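Long-range contact in carnitinyl-CoA dehydratase (Mycobacterium avium, PDB 3R9S), which probably adds or removes water across a carbon-carbon double bond of an acyl-coenzyme A thioester: residues V54-L59 with D101-A106. Numbering follows the deposited sequence.
Sequences VRAVVL and DKPTIA. With EDO (1,2-ethanediol), chain E.
K102 reaches across to 54-59 through its ammonium group: NZ donates to the backbone oxygen of V54 at 2.8 Å, arriving 22° off the carbonyl plane. Bends at chi2, chi3 and chi4 curl the chain so that CG, CD and CE also lie against that oxygen, and a second bond, to A48 O, ties the same nitrogen to helix 35-50. P103 follows with its ring alongside the other chain, CD 3.4 Å from R55 O and CG 4.0 Å from A56 CB; L167 of a second subunit packs on it as well. P103 O starts the regular pairing, taking the N-H of V57 nearly head-on, 2.9 Å from V57 N. At T104 the side chain shares a sheet face with V57, and a chi1 of 62° sets OG1 between the backbone N and the carbonyl carbon, from where it meets O1 of an ethanediol, probably picked up from the crystallisation liquor, at 2.7 Å; the diol is held also by A122 O. I105 uses both backbone groups, N bonding to V57 O at 2.8 Å and O to L59 N at 2.9 Å, while its side chain joins V58 on the opposite face, against A196 and A200 of helix 192-204. A106 ends the run beside L59, its CA 3.5 Å from L59 O in a CA-H...O contact. Strands 56-61 and 104-108 are thus parallel neighbours in the central sheet of the crotonase fold.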
# COMPACT_ATOMS: atom_id res chain seq x y z
N VAL A 54 16.28 -9.68 -25.93
CA VAL A 54 16.36 -9.55 -24.47
C VAL A 54 14.94 -9.54 -23.92
O VAL A 54 14.13 -8.71 -24.32
CB VAL A 54 17.10 -8.27 -24.04
CG1 VAL A 54 17.13 -8.15 -22.50
CG2 VAL A 54 18.52 -8.24 -24.62
N ARG A 55 14.63 -10.46 -23.02
CA ARG A 55 13.30 -10.53 -22.43
C ARG A 55 13.25 -10.17 -20.93
O ARG A 55 12.16 -10.02 -20.37
CB ARG A 55 12.69 -11.90 -22.67
CG ARG A 55 12.29 -12.14 -24.14
CD ARG A 55 11.24 -13.23 -24.23
NE ARG A 55 11.20 -13.86 -25.55
CZ ARG A 55 10.65 -15.04 -25.82
NH1 ARG A 55 10.05 -15.76 -24.87
NH2 ARG A 55 10.69 -15.51 -27.05
N ALA A 56 14.41 -10.03 -20.30
CA ALA A 56 14.50 -9.61 -18.90
C ALA A 56 15.89 -9.05 -18.61
O ALA A 56 16.82 -9.30 -19.39
CB ALA A 56 14.19 -10.77 -17.93
N VAL A 57 16.02 -8.31 -17.51
CA VAL A 57 17.30 -7.71 -17.08
C VAL A 57 17.56 -8.04 -15.61
O VAL A 57 16.63 -7.98 -14.79
CB VAL A 57 17.27 -6.17 -17.25
CG1 VAL A 57 18.48 -5.48 -16.55
CG2 VAL A 57 17.18 -5.80 -18.75
N VAL A 58 18.80 -8.41 -15.30
CA VAL A 58 19.25 -8.61 -13.93
C VAL A 58 20.33 -7.59 -13.59
O VAL A 58 21.30 -7.42 -14.33
CB VAL A 58 19.77 -10.04 -13.69
CG1 VAL A 58 20.30 -10.21 -12.25
CG2 VAL A 58 18.67 -11.08 -13.97
N LEU A 59 20.18 -6.91 -12.46
CA LEU A 59 21.17 -5.96 -12.01
C LEU A 59 21.79 -6.51 -10.75
O LEU A 59 21.07 -6.91 -9.84
CB LEU A 59 20.53 -4.59 -11.73
CG LEU A 59 21.47 -3.57 -11.09
CD1 LEU A 59 22.57 -3.13 -12.08
CD2 LEU A 59 20.70 -2.36 -10.56
N ASP A 101 10.47 -1.42 -20.81
CA ASP A 101 9.35 -2.36 -20.92
C ASP A 101 9.68 -3.73 -20.37
O ASP A 101 8.79 -4.49 -20.02
CB ASP A 101 8.96 -2.52 -22.40
CG ASP A 101 8.33 -1.28 -22.98
OD1 ASP A 101 7.50 -0.63 -22.28
OD2 ASP A 101 8.64 -0.96 -24.14
N LYS A 102 10.97 -4.06 -20.34
CA LYS A 102 11.43 -5.39 -19.98
C LYS A 102 11.49 -5.47 -18.44
O LYS A 102 11.94 -4.53 -17.80
CB LYS A 102 12.84 -5.65 -20.55
CG LYS A 102 13.02 -5.99 -22.06
CD LYS A 102 11.88 -5.70 -23.00
CE LYS A 102 12.38 -5.27 -24.40
NZ LYS A 102 13.56 -6.01 -24.94
N PRO A 103 11.08 -6.60 -17.86
CA PRO A 103 11.18 -6.79 -16.41
C PRO A 103 12.60 -6.71 -15.88
O PRO A 103 13.52 -7.27 -16.50
CB PRO A 103 10.62 -8.20 -16.20
CG PRO A 103 10.68 -8.84 -17.51
CD PRO A 103 10.47 -7.78 -18.51
N THR A 104 12.76 -6.02 -14.75
CA THR A 104 14.06 -5.86 -14.10
C THR A 104 14.09 -6.54 -12.74
O THR A 104 13.14 -6.44 -11.96
CB THR A 104 14.40 -4.37 -13.91
OG1 THR A 104 13.42 -3.75 -13.05
CG2 THR A 104 14.44 -3.66 -15.26
N ILE A 105 15.19 -7.24 -12.46
CA ILE A 105 15.37 -7.95 -11.22
C ILE A 105 16.69 -7.56 -10.57
O ILE A 105 17.73 -7.74 -11.19
CB ILE A 105 15.45 -9.47 -11.43
CG1 ILE A 105 14.17 -10.02 -12.03
CG2 ILE A 105 15.77 -10.15 -10.10
CD1 ILE A 105 14.39 -11.36 -12.73
N ALA A 106 16.64 -7.09 -9.33
CA ALA A 106 17.83 -6.83 -8.54
C ALA A 106 18.27 -8.10 -7.83
O ALA A 106 17.49 -8.74 -7.11
CB ALA A 106 17.57 -5.70 -7.53
C1 EDO E . 14.51 -0.03 -13.29
O1 EDO E . 13.54 -1.09 -13.29
C2 EDO E . 14.26 0.85 -14.48
O2 EDO E . 14.62 0.13 -15.65